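Side-chain contacts in universal stress protein (PDB 6HCD), which is of unknown function but belongs to the universal stress protein A family, of which many members bind nucleotides such as ATP: residues Pro105-Val110 with Ile144-Lys149; Arg40-Ala45 with Ser85-Glu90; Ile125-Arg128 with Lys133-Phe136. All blocks are in the same frame, centred on the assembly; numbering follows the deposited sequence.

Contact 1: residues Pro105-Val110 with Ile144-Lys149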
ATOM      1  N   PRO A 105      -0.391  12.242 -13.952  1.00 20.09           N
ATOM      2  CA  PRO A 105      -0.351  12.143 -12.488  1.00 19.16           C
ATOM      3  C   PRO A 105       0.406  10.954 -11.892  1.00 14.74           C
ATOM      4  O   PRO A 105       1.221  11.139 -10.994  1.00 17.37           O
ATOM      5  CB  PRO A 105      -1.837  12.137 -12.099  1.00 20.42           C
ATOM      6  CG  PRO A 105      -2.489  12.942 -13.204  1.00 24.99           C
ATOM      7  CD  PRO A 105      -1.737  12.544 -14.461  1.00 28.20           C
ATOM      8  N   PRO A 106       0.192   9.695 -12.344  1.00 20.00           N
ATOM      9  CA  PRO A 106       0.878   8.556 -11.741  1.00 18.83           C
ATOM     10  C   PRO A 106       2.407   8.672 -11.861  1.00 19.63           C
ATOM     11  O   PRO A 106       3.118   8.448 -10.892  1.00 14.92           O
ATOM     12  CB  PRO A 106       0.362   7.318 -12.499  1.00 19.81           C
ATOM     13  CG  PRO A 106      -0.852   7.804 -13.271  1.00 27.22           C
ATOM     14  CD  PRO A 106      -0.679   9.289 -13.458  1.00 21.71           C
ATOM     15  N   ASP A 107       2.899   9.006 -13.053  1.00 20.19           N
ATOM     16  CA  ASP A 107       4.357   9.157 -13.273  1.00 19.79           C
ATOM     17  C   ASP A 107       4.905  10.293 -12.398  1.00 18.46           C
ATOM     18  O   ASP A 107       6.006  10.206 -11.861  1.00 16.43           O
ATOM     19  CB  ASP A 107       4.690   9.476 -14.731  1.00 21.69           C
ATOM     20  CG  ASP A 107       4.410   8.344 -15.693  1.00 30.97           C
ATOM     21  OD1 ASP A 107       4.921   7.250 -15.453  1.00 39.76           O
ATOM     22  OD2 ASP A 107       3.692   8.581 -16.672  1.00 46.28           O
ATOM     23  N   ASP A 108       4.116  11.369 -12.283  1.00 14.90           N
ATOM     24  CA  ASP A 108       4.486  12.539 -11.533  1.00 17.22           C
ATOM     25  C   ASP A 108       4.652  12.186 -10.049  1.00 18.99           C
ATOM     26  O   ASP A 108       5.632  12.582  -9.419  1.00 14.50           O
ATOM     27  CB  ASP A 108       3.437  13.639 -11.721  1.00 17.69           C
ATOM     28  CG  ASP A 108       4.000  15.047 -11.758  1.00 21.12           C
ATOM     29  OD1 ASP A 108       5.215  15.192 -11.712  1.00 19.03           O
ATOM     30  OD2 ASP A 108       3.199  15.986 -11.859  1.00 21.46           O
ATOM     31  N   ILE A 109       3.668  11.469  -9.495  1.00 13.48           N
ATOM     32  CA  ILE A 109       3.649  11.079  -8.085  1.00 13.27           C
ATOM     33  C   ILE A 109       4.836  10.140  -7.818  1.00 12.91           C
ATOM     34  O   ILE A 109       5.541  10.290  -6.831  1.00 11.39           O
ATOM     35  CB  ILE A 109       2.285  10.442  -7.729  1.00 14.09           C
ATOM     36  CG1 ILE A 109       1.159  11.487  -7.738  1.00 14.80           C
ATOM     37  CG2 ILE A 109       2.346   9.706  -6.406  1.00 15.95           C
ATOM     38  CD1 ILE A 109      -0.224  10.914  -7.942  1.00 15.87           C
ATOM     39  N   VAL A 110       5.024   9.160  -8.700  1.00 12.47           N
ATOM     40  CA  VAL A 110       6.058   8.133  -8.537  1.00 17.95           C
ATOM     41  C   VAL A 110       7.449   8.785  -8.589  1.00 14.29           C
ATOM     42  O   VAL A 110       8.320   8.501  -7.750  1.00 16.50           O
ATOM     43  CB  VAL A 110       5.866   7.024  -9.597  1.00 18.61           C
ATOM     44  CG1 VAL A 110       7.148   6.280  -9.927  1.00 28.20           C
ATOM     45  CG2 VAL A 110       4.748   6.061  -9.180  1.00 19.16           C
ATOM     46  N   ILE A 144       0.451   2.273  -8.114  1.00 12.97           N
ATOM     47  CA  ILE A 144       0.769   1.028  -7.445  1.00 14.23           C
ATOM     48  C   ILE A 144       1.780   0.220  -8.273  1.00 13.60           C
ATOM     49  O   ILE A 144       2.707  -0.346  -7.717  1.00 16.43           O
ATOM     50  CB  ILE A 144      -0.505   0.218  -7.132  1.00 13.84           C
ATOM     51  CG1 ILE A 144      -1.385   0.934  -6.106  1.00 20.50           C
ATOM     52  CG2 ILE A 144      -0.168  -1.197  -6.682  1.00 14.67           C
ATOM     53  CD1 ILE A 144      -2.825   0.464  -6.126  1.00 18.93           C
ATOM     54  N   LEU A 145       1.597   0.166  -9.591  1.00 15.16           N
ATOM     55  CA  LEU A 145       2.444  -0.679 -10.465  1.00 15.94           C
ATOM     56  C   LEU A 145       3.789  -0.007 -10.768  1.00 15.48           C
ATOM     57  O   LEU A 145       4.807  -0.689 -10.890  1.00 16.78           O
ATOM     58  CB  LEU A 145       1.672  -0.961 -11.756  1.00 18.26           C
ATOM     59  CG  LEU A 145       0.429  -1.833 -11.584  1.00 21.14           C
ATOM     60  CD1 LEU A 145      -0.307  -1.989 -12.901  1.00 25.21           C
ATOM     61  CD2 LEU A 145       0.829  -3.197 -11.034  1.00 26.73           C
ATOM     62  N   LYS A 146       3.784   1.323 -10.923  1.00 14.57           N
ATOM     63  CA  LYS A 146       4.970   2.059 -11.386  1.00 16.18           C
ATOM     64  C   LYS A 146       5.915   2.448 -10.237  1.00 14.73           C
ATOM     65  O   LYS A 146       7.078   2.697 -10.479  1.00 14.99           O
ATOM     66  CB  LYS A 146       4.560   3.309 -12.170  1.00 20.20           C
ATOM     67  CG  LYS A 146       4.013   3.017 -13.560  1.00 26.60           C
ATOM     68  CD  LYS A 146       3.410   4.213 -14.251  1.00 25.46           C
ATOM     69  CE  LYS A 146       2.968   3.890 -15.657  1.00 47.16           C
ATOM     70  NZ  LYS A 146       2.885   5.114 -16.484  1.00 45.28           N
ATOM     71  N   ALA A 147       5.409   2.529  -9.003  1.00 13.59           N
ATOM     72  CA  ALA A 147       6.195   3.108  -7.913  1.00 13.98           C
ATOM     73  C   ALA A 147       7.432   2.258  -7.620  1.00 15.91           C
ATOM     74  O   ALA A 147       7.364   1.043  -7.689  1.00 15.86           O
ATOM     75  CB  ALA A 147       5.348   3.272  -6.680  1.00 13.28           C
ATOM     76  N   ASN A 148       8.522   2.922  -7.235  1.00 15.29           N
ATOM     77  CA  ASN A 148       9.687   2.233  -6.643  1.00 19.25           C
ATOM     78  C   ASN A 148       9.528   2.146  -5.122  1.00 19.68           C
ATOM     79  O   ASN A 148       9.990   1.181  -4.514  1.00 34.18           O
ATOM     80  CB  ASN A 148      10.980   2.863  -7.139  1.00 23.74           C
ATOM     81  CG  ASN A 148      11.081   2.719  -8.638  1.00 23.76           C
ATOM     82  OD1 ASN A 148      11.001   1.608  -9.169  1.00 27.78           O
ATOM     83  ND2 ASN A 148      11.225   3.839  -9.330  1.00 25.08           N
ATOM     84  N   LYS A 149       8.724   3.053  -4.559  1.00 15.25           N
ATOM     85  CA  LYS A 149       8.573   3.134  -3.118  1.00 14.51           C
ATOM     86  C   LYS A 149       7.401   2.259  -2.691  1.00 12.98           C
ATOM     87  O   LYS A 149       6.554   1.922  -3.511  1.00 13.01           O
ATOM     88  CB  LYS A 149       8.383   4.592  -2.713  1.00 13.83           C
ATOM     89  CG  LYS A 149       9.591   5.477  -2.960  1.00 16.31           C
ATOM     90  CD  LYS A 149      10.858   5.019  -2.264  1.00 29.85           C
ATOM     91  CE  LYS A 149      12.028   5.946  -2.494  1.00 30.94           C
ATOM     92  NZ  LYS A 149      12.745   5.647  -3.756  1.00 61.46           N
TER
HETATM   93  O   HOH W   1       8.498   5.897  -6.439  1.00 12.12           O

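Contact 2: residues Arg40-Ala45 with Ser85-Glu90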
ATOM      1  N   ARG A  40      -9.562  10.269   4.910  1.00 14.21           N
ATOM      2  CA  ARG A  40      -9.135   8.988   5.486  1.00 16.14           C
ATOM      3  C   ARG A  40      -7.681   8.712   5.086  1.00 13.61           C
ATOM      4  O   ARG A  40      -6.887   8.225   5.915  1.00 14.59           O
ATOM      5  CB  ARG A  40     -10.045   7.836   5.046  1.00 17.14           C
ATOM      6  CG  ARG A  40     -11.437   7.865   5.656  1.00 32.58           C
ATOM      7  CD  ARG A  40     -12.265   6.635   5.319  1.00 26.91           C
ATOM      8  NE  ARG A  40     -12.461   6.455   3.885  1.00 23.61           N
ATOM      9  CZ  ARG A  40     -13.498   6.912   3.188  1.00 26.90           C
ATOM     10  NH1 ARG A  40     -14.432   7.657   3.764  1.00 23.14           N
ATOM     11  NH2 ARG A  40     -13.603   6.592   1.908  1.00 20.69           N
ATOM     12  N   VAL A  41      -7.353   9.024   3.825  1.00 13.71           N
ATOM     13  CA  VAL A  41      -5.997   8.879   3.283  1.00 12.75           C
ATOM     14  C   VAL A  41      -5.033   9.716   4.125  1.00 12.86           C
ATOM     15  O   VAL A  41      -3.985   9.237   4.565  1.00 11.87           O
ATOM     16  CB  VAL A  41      -5.948   9.253   1.791  1.00 13.15           C
ATOM     17  CG1 VAL A  41      -4.515   9.385   1.283  1.00 13.17           C
ATOM     18  CG2 VAL A  41      -6.696   8.226   0.936  1.00 14.21           C
ATOM     19  N   LEU A  42      -5.409  10.973   4.359  1.00 15.30           N
ATOM     20  CA  LEU A  42      -4.567  11.936   5.080  1.00 17.97           C
ATOM     21  C   LEU A  42      -4.411  11.529   6.545  1.00 13.55           C
ATOM     22  O   LEU A  42      -3.337  11.651   7.085  1.00 12.15           O
ATOM     23  CB  LEU A  42      -5.185  13.329   4.955  1.00 12.96           C
ATOM     24  CG  LEU A  42      -5.062  13.977   3.582  1.00 13.51           C
ATOM     25  CD1 LEU A  42      -6.068  15.111   3.423  1.00 13.49           C
ATOM     26  CD2 LEU A  42      -3.649  14.457   3.314  1.00 16.10           C
ATOM     27  N   ARG A  43      -5.493  11.069   7.183  1.00 14.34           N
ATOM     28  CA  ARG A  43      -5.443  10.635   8.580  1.00 14.80           C
ATOM     29  C   ARG A  43      -4.469   9.454   8.721  1.00 13.86           C
ATOM     30  O   ARG A  43      -3.689   9.409   9.673  1.00 13.01           O
ATOM     31  CB  ARG A  43      -6.842  10.287   9.102  1.00 18.86           C
ATOM     32  CG  ARG A  43      -7.703  11.514   9.348  1.00 28.10           C
ATOM     33  CD  ARG A  43      -8.883  11.257  10.269  1.00 39.23           C
ATOM     34  NE  ARG A  43      -9.838  10.350   9.657  1.00 41.79           N
ATOM     35  CZ  ARG A  43     -10.871  10.737   8.911  1.00 54.12           C
ATOM     36  NH1 ARG A  43     -11.080  12.024   8.689  1.00 41.86           N
ATOM     37  NH2 ARG A  43     -11.683   9.841   8.383  1.00 31.18           N
ATOM     38  N   PHE A  44      -4.500   8.513   7.774  1.00 12.86           N
ATOM     39  CA  PHE A  44      -3.586   7.353   7.845  1.00 12.84           C
ATOM     40  C   PHE A  44      -2.133   7.810   7.648  1.00 13.00           C
ATOM     41  O   PHE A  44      -1.245   7.364   8.366  1.00 14.51           O
ATOM     42  CB  PHE A  44      -3.932   6.272   6.817  1.00 13.42           C
ATOM     43  CG  PHE A  44      -3.255   4.955   7.104  1.00 13.01           C
ATOM     44  CD1 PHE A  44      -1.968   4.707   6.654  1.00 13.17           C
ATOM     45  CD2 PHE A  44      -3.891   3.984   7.857  1.00 15.19           C
ATOM     46  CE1 PHE A  44      -1.353   3.496   6.919  1.00 13.39           C
ATOM     47  CE2 PHE A  44      -3.276   2.768   8.112  1.00 19.09           C
ATOM     48  CZ  PHE A  44      -2.006   2.531   7.644  1.00 15.97           C
ATOM     49  N   ALA A  45      -1.916   8.685   6.656  1.00 11.90           N
ATOM     50  CA  ALA A  45      -0.612   9.266   6.368  1.00 12.14           C
ATOM     51  C   ALA A  45      -0.050  10.007   7.592  1.00 13.23           C
ATOM     52  O   ALA A  45       1.133   9.873   7.902  1.00 12.86           O
ATOM     53  CB  ALA A  45      -0.709  10.165   5.162  1.00 11.08           C
ATOM     54  N   SER A  85      -3.867  21.181   6.441  1.00 17.29           N
ATOM     55  CA  SER A  85      -4.559  21.521   7.680  1.00 15.68           C
ATOM     56  C   SER A  85      -5.007  20.233   8.392  1.00 15.32           C
ATOM     57  O   SER A  85      -4.898  20.124   9.602  1.00 21.20           O
ATOM     58  CB  SER A  85      -5.683  22.521   7.440  1.00 16.40           C
ATOM     59  OG  SER A  85      -6.872  21.885   7.003  1.00 16.49           O
ATOM     60  N   ILE A  86      -5.460  19.230   7.637  1.00 15.50           N
ATOM     61  CA  ILE A  86      -5.851  17.931   8.201  1.00 16.51           C
ATOM     62  C   ILE A  86      -4.627  17.267   8.861  1.00 13.75           C
ATOM     63  O   ILE A  86      -4.705  16.766   9.973  1.00 14.85           O
ATOM     64  CB  ILE A  86      -6.496  17.024   7.128  1.00 15.10           C
ATOM     65  CG1 ILE A  86      -7.823  17.585   6.597  1.00 23.38           C
ATOM     66  CG2 ILE A  86      -6.664  15.611   7.643  1.00 14.79           C
ATOM     67  CD1 ILE A  86      -8.939  17.617   7.596  1.00 49.00           C
ATOM     68  N   ILE A  87      -3.489  17.282   8.168  1.00 14.69           N
ATOM     69  CA  ILE A  87      -2.245  16.666   8.658  1.00 14.38           C
ATOM     70  C   ILE A  87      -1.873  17.286  10.012  1.00 17.55           C
ATOM     71  O   ILE A  87      -1.539  16.578  10.953  1.00 18.13           O
ATOM     72  CB  ILE A  87      -1.126  16.817   7.615  1.00 13.67           C
ATOM     73  CG1 ILE A  87      -1.435  16.033   6.333  1.00 14.58           C
ATOM     74  CG2 ILE A  87       0.211  16.406   8.184  1.00 17.32           C
ATOM     75  CD1 ILE A  87      -1.652  14.540   6.549  1.00 17.44           C
ATOM     76  N   ARG A  88      -1.919  18.616  10.090  1.00 21.99           N
ATOM     77  CA  ARG A  88      -1.526  19.360  11.293  1.00 23.52           C
ATOM     78  C   ARG A  88      -2.517  19.094  12.432  1.00 27.31           C
ATOM     79  O   ARG A  88      -2.100  18.889  13.573  1.00 20.64           O
ATOM     80  CB  ARG A  88      -1.420  20.856  10.973  1.00 23.66           C
ATOM     81  CG  ARG A  88      -0.234  21.227  10.096  1.00 26.06           C
ATOM     82  CD  ARG A  88      -0.334  22.679   9.669  1.00 38.15           C
ATOM     83  NE  ARG A  88       0.689  23.110   8.741  1.00 39.54           N
ATOM     84  CZ  ARG A  88       0.741  24.330   8.239  1.00 37.32           C
ATOM     85  NH1 ARG A  88       1.555  24.593   7.232  1.00 71.58           N
ATOM     86  NH2 ARG A  88      -0.044  25.279   8.726  1.00 36.26           N
ATOM     87  N   LYS A  89      -3.821  19.072  12.124  1.00 19.65           N
ATOM     88  CA  LYS A  89      -4.848  18.745  13.109  1.00 20.30           C
ATOM     89  C   LYS A  89      -4.606  17.340  13.688  1.00 24.31           C
ATOM     90  O   LYS A  89      -4.887  17.098  14.855  1.00 22.54           O
ATOM     91  CB  LYS A  89      -6.242  18.869  12.483  1.00 24.07           C
ATOM     92  CG  LYS A  89      -7.415  18.629  13.428  1.00 40.40           C
ATOM     93  CD  LYS A  89      -8.053  17.256  13.288  1.00 47.97           C
ATOM     94  CE  LYS A  89      -9.091  17.182  12.190  1.00 53.62           C
ATOM     95  NZ  LYS A  89      -9.221  15.803  11.665  1.00 51.33           N
ATOM     96  N   GLU A  90      -4.074  16.418  12.877  1.00 18.58           N
ATOM     97  CA  GLU A  90      -3.774  15.045  13.320  1.00 20.84           C
ATOM     98  C   GLU A  90      -2.395  14.956  13.999  1.00 26.95           C
ATOM     99  O   GLU A  90      -1.909  13.850  14.267  1.00 27.15           O
ATOM    100  CB  GLU A  90      -3.859  14.083  12.130  1.00 22.40           C
ATOM    101  CG  GLU A  90      -5.278  13.910  11.611  1.00 20.64           C
ATOM    102  CD  GLU A  90      -6.217  13.208  12.583  1.00 18.35           C
ATOM    103  OE1 GLU A  90      -5.793  12.184  13.147  1.00 28.91           O
ATOM    104  OE2 GLU A  90      -7.363  13.685  12.771  1.00 31.50           O
TER
HETATM  105  O   HOH W   2      -3.966  10.217  12.233  1.00 20.33           O
HETATM  106  O   HOH W   3     -10.542  15.031   9.256  1.00 50.02           O

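Contact 3: residues Ile125-Arg128 with Lys133-Phe136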
ATOM      1  N   ILE A 125      -7.947   4.597  -2.960  1.00 15.92           N
ATOM      2  CA  ILE A 125      -8.440   3.598  -3.903  1.00 20.21           C
ATOM      3  C   ILE A 125      -9.955   3.757  -3.987  1.00 19.01           C
ATOM      4  O   ILE A 125     -10.588   3.772  -2.961  1.00 20.95           O
ATOM      5  CB  ILE A 125      -8.136   2.174  -3.382  1.00 30.30           C
ATOM      6  CG1 ILE A 125      -6.651   1.938  -3.136  1.00 42.77           C
ATOM      7  CG2 ILE A 125      -8.722   1.105  -4.285  1.00 41.38           C
ATOM      8  CD1 ILE A 125      -5.798   2.286  -4.290  1.00 20.08           C
ATOM      9  N   ARG A 126     -10.491   3.734  -5.213  1.00 22.77           N
ATOM     10  CA  ARG A 126     -11.892   4.036  -5.467  1.00 36.03           C
ATOM     11  C   ARG A 126     -12.771   2.863  -5.026  1.00 26.26           C
ATOM     12  O   ARG A 126     -13.931   3.055  -4.635  1.00 40.04           O
ATOM     13  CB  ARG A 126     -12.095   4.362  -6.948  1.00 28.21           C
ATOM     14  CG  ARG A 126     -11.740   5.791  -7.331  1.00 49.20           C
ATOM     15  CD  ARG A 126     -12.356   6.210  -8.657  1.00 43.92           C
ATOM     16  NE  ARG A 126     -13.809   6.031  -8.699  1.00 68.06           N
ATOM     17  CZ  ARG A 126     -14.529   5.910  -9.810  1.00 31.97           C
ATOM     18  NH1 ARG A 126     -13.946   6.028 -10.990  1.00 30.12           N
ATOM     19  NH2 ARG A 126     -15.825   5.662  -9.739  1.00 41.29           N
ATOM     20  N   LYS A 127     -12.211   1.654  -5.125  1.00 25.56           N
ATOM     21  CA  LYS A 127     -12.836   0.407  -4.670  1.00 25.62           C
ATOM     22  C   LYS A 127     -13.989  -0.041  -5.593  1.00 35.28           C
ATOM     23  O   LYS A 127     -13.910  -1.137  -6.150  1.00 19.32           O
ATOM     24  CB  LYS A 127     -13.299   0.514  -3.214  1.00 33.15           C
ATOM     25  CG  LYS A 127     -13.658  -0.812  -2.554  1.00 51.11           C
ATOM     26  CD  LYS A 127     -12.487  -1.681  -2.179  1.00 78.61           C
ATOM     27  CE  LYS A 127     -12.809  -2.637  -1.046  1.00 67.15           C
ATOM     28  NZ  LYS A 127     -13.895  -3.578  -1.403  1.00 68.99           N
ATOM     29  N   ARG A 128     -15.075   0.735  -5.718  1.00 27.33           N
ATOM     30  CA  ARG A 128     -16.259   0.279  -6.461  1.00 22.89           C
ATOM     31  C   ARG A 128     -16.633   1.310  -7.526  1.00 22.37           C
ATOM     32  O   ARG A 128     -16.564   2.508  -7.287  1.00 33.21           O
ATOM     33  CB  ARG A 128     -17.449   0.023  -5.526  1.00 28.24           C
ATOM     34  CG  ARG A 128     -17.214  -1.116  -4.548  1.00 44.27           C
ATOM     35  CD  ARG A 128     -18.257  -2.204  -4.601  1.00 49.39           C
ATOM     36  NE  ARG A 128     -17.887  -3.327  -3.747  1.00 37.42           N
ATOM     37  CZ  ARG A 128     -17.781  -4.591  -4.149  1.00 36.01           C
ATOM     38  NH1 ARG A 128     -18.016  -4.913  -5.407  1.00 53.81           N
ATOM     39  NH2 ARG A 128     -17.439  -5.538  -3.291  1.00 56.39           N
ATOM     40  N   LYS A 133     -18.511  -2.660  -9.808  1.00 26.59           N
ATOM     41  CA  LYS A 133     -17.284  -3.344 -10.258  1.00 34.51           C
ATOM     42  C   LYS A 133     -16.144  -2.964  -9.303  1.00 20.82           C
ATOM     43  O   LYS A 133     -16.093  -1.831  -8.819  1.00 26.64           O
ATOM     44  CB  LYS A 133     -16.902  -2.964 -11.694  1.00 40.88           C
ATOM     45  CG  LYS A 133     -17.962  -3.194 -12.767  1.00 44.88           C
ATOM     46  CD  LYS A 133     -18.440  -4.630 -12.921  1.00 44.26           C
ATOM     47  CE  LYS A 133     -17.334  -5.660 -12.859  1.00 58.51           C
ATOM     48  NZ  LYS A 133     -17.733  -6.916 -13.536  1.00 63.82           N
ATOM     49  N   LEU A 134     -15.227  -3.912  -9.037  1.00 20.45           N
ATOM     50  CA  LEU A 134     -14.049  -3.636  -8.208  1.00 18.19           C
ATOM     51  C   LEU A 134     -13.001  -2.910  -9.053  1.00 18.18           C
ATOM     52  O   LEU A 134     -12.468  -3.482 -10.005  1.00 17.58           O
ATOM     53  CB  LEU A 134     -13.484  -4.945  -7.638  1.00 20.47           C
ATOM     54  CG  LEU A 134     -14.266  -5.555  -6.472  1.00 22.35           C
ATOM     55  CD1 LEU A 134     -13.672  -6.893  -6.063  1.00 28.59           C
ATOM     56  CD2 LEU A 134     -14.308  -4.618  -5.282  1.00 21.79           C
ATOM     57  N   ILE A 135     -12.679  -1.662  -8.677  1.00 18.89           N
ATOM     58  CA  ILE A 135     -11.758  -0.827  -9.457  1.00 20.34           C
ATOM     59  C   ILE A 135     -10.736  -0.170  -8.525  1.00 16.50           C
ATOM     60  O   ILE A 135     -11.037   0.107  -7.350  1.00 14.85           O
ATOM     61  CB  ILE A 135     -12.551   0.226 -10.261  1.00 29.12           C
ATOM     62  CG1 ILE A 135     -13.345   1.182  -9.362  1.00 27.16           C
ATOM     63  CG2 ILE A 135     -13.453  -0.466 -11.274  1.00 21.78           C
ATOM     64  CD1 ILE A 135     -13.860   2.413 -10.087  1.00 28.23           C
ATOM     65  N   PHE A 136      -9.538   0.110  -9.056  1.00 16.45           N
ATOM     66  CA  PHE A 136      -8.575   0.942  -8.356  1.00 14.27           C
ATOM     67  C   PHE A 136      -8.885   2.430  -8.505  1.00 15.94           C
ATOM     68  O   PHE A 136      -8.665   3.184  -7.550  1.00 16.76           O
ATOM     69  CB  PHE A 136      -7.141   0.741  -8.846  1.00 14.56           C
ATOM     70  CG  PHE A 136      -6.569  -0.622  -8.574  1.00 15.03           C
ATOM     71  CD1 PHE A 136      -5.942  -0.906  -7.371  1.00 18.29           C
ATOM     72  CD2 PHE A 136      -6.648  -1.615  -9.534  1.00 18.40           C
ATOM     73  CE1 PHE A 136      -5.411  -2.167  -7.142  1.00 27.10           C
ATOM     74  CE2 PHE A 136      -6.132  -2.879  -9.292  1.00 25.82           C
ATOM     75  CZ  PHE A 136      -5.501  -3.145  -8.103  1.00 31.22           C
TER

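Contact 1: residues Pro105-Val110 with Ile144-Lys149
Asp107 and Lys146 reach out from two different helices and meet in a salt bridge, with Lys146 NZ 3.1 Å from Asp107 OD1. The lysine earns its reach from an almost fully extended chain: only the first torsion turns, setting CG beside the backbone N (chi1 -74°), and the remaining methylenes run straight across to the acid. The two side chains cross obliquely, and NZ approaches OD1 from its syn side but 32° out of the carboxylate plane.

One turn further along helix 105-115, Val110 supplies the apolar half. With CG1 anti to the backbone N (chi1 155°), both of its methyls face the end of helix 138-146: CG2 sits 3.5 Å from Ala147 CA and 3.8 Å from Ala147 CB, while CG1 lies 3.6 Å from the carbonyl O of Lys146. Ala147, where the chain leaves its helix, is small enough to let the branched valine come this close. Beyond it a water accepts from Asn148 N (3.1 Å) and donates to Val110 O (2.9 Å). Pro105 and Pro106 suit the first turn of their helix, where no N-H is needed for a helical bond. Helix 105-115 thus packs against the carboxy-terminal end of helix 138-146, with Ile109 and Ala147 both resting on Ile121 of strand 120-128.

Lys146 also packs on Leu134 of the second subunit, but replacing Asp107 by an alanine would probably leave its ammonium without a mate and its end freer to turn. Chemically, the contact joins a buried valine-alanine packing to a partly exposed ion pair; the nearby lysine, and the amino-terminal turn of the helix that carries the aspartate, would both be expected to favour its ionised form.

Contact 2: residues Arg40-Ala45 with Ser85-Glu90
A water links Arg43 and Glu90, donating to the backbone O of Arg43 at 2.7 Å and to Glu90 OE1 at 2.8 Å. The other carboxylate oxygen, OE2, takes a salt bridge on its anti lone pair from the adjacent Lys89 NZ, 3.0 Å away, so both oxygens of the acid are held. The glutamate folds back at its second torsion (chi2 -67°), which lays the carboxylate against the methylenes of Arg43, with OE2 3.8 Å from Arg43 CD. The guanidinium itself does not pair with this acid: Arg43 NE remains 5.2 Å from Glu90 OE2, and the two planes are turned 64° apart. It lies instead with one face toward Arg40 CA, while a second water at its edge accepts from Lys89 NZ and, weakly, from Arg43 NH1. Such a water probably eases the nearness of two like charges.

Deeper in, aliphatic residues take over. Leu42 is crossed at about a right angle by both Ile86 and Ile87: Ile86 CG2 touches Leu42 CB at 3.8 Å, and Ile87 CD1 touches Leu42 CD2 at the same distance. The bend in Ile87 (chi2 -58°) carries CD1 inward, to 3.4 Å from the carbonyl O of Leu42. Branched and forked side chains suit this place because they interlock without polar groups to satisfy.

The contact joins the middle of helix 36-52 to the carboxy-terminal turn of helix 70-89. Ile87 and Glu90 also touch Ala46, and Arg50 NH1 binds the carbonyl O of Glu90 where helix 70-89 finishes. Leu42 also packs on Trp82 and Ala83 and, with Ala45, on Val29, which seats helix 36-52 on the parallel strand 27-30 of this alpha/beta fold, with helix 70-89 packed beside it.

Contact 3: residues Ile125-Arg128 with Lys133-Phe136
Ile135 holds CG1 between its backbone N and carbonyl carbon (chi1 62°), a crowded position that lifts CD1 over the guanidinium of Arg126, reached diagonally across the strands. The methyl sits over the centre of one face, 3.6 Å from Arg126 CZ, and the arginine meets it by bending at its third torsion (chi3 55°). Leu134 repeats the theme with Arg128: lying side by side, they place Leu134 CD2 3.7 Å from Arg128 CZ, again over the middle of the flat group.

The backbones form a beta hairpin of strands 120-128 and 134-135, in which Lys127-Ile135 is the hydrogen-bonded antiparallel pair and Arg128-Leu134 the adjacent non-hydrogen-bonded one. Ile135 N donates to Lys127 O at 2.9 Å, and Arg126 N gives a nearly straight bond to Phe136 O (3.0 Å, 175° at the hydrogen). In both, the donor stands well above the carbonyl plane. Lys127 adopts positive phi at the corner of a classic gamma turn, closed by Arg128 N to Arg126 O at 2.8 Å, which kinks the strand. At the inner end Ile125 CD1 meets the edge of the Phe136 ring, which stacks on Phe136 of the second subunit.

The chemistry is a division of labour. Isoleucine and leucine present methyls to the arginine faces, while the N-H groups stay available for polar partners, as Arg128 NH1 is for the carbonyl O of Gly132. The hairpin probably corresponds to the region where ATP-binding relatives carry their glycine-rich phosphate loop, though here a lysine takes the positive-phi position.

Overall arrangement
Contacts 1 and 3 touch, whereas contact 2 touches neither, its nearest atoms lying about 5 Å from contact 3 and about 10 Å from contact 1. Ile144 of contact 1 passes into contact 3, its CD1 lying 3.6 Å from Phe136 CD1 and 3.9 Å from Ile125 CD1, although the centres of contacts 1 and 3 are about 18 Å apart. Along the chain, contact 3 is nested inside the loop that contact 1 closes, and both touch the second subunit. Contact 2 closes earlier and lies across the chain's centre from contact 1. An unidentified bound ligand comes nearest to contact 3, about 6 Å from the side chain of Arg126, against about 10 Å for Leu42 and 11 Å for Val110.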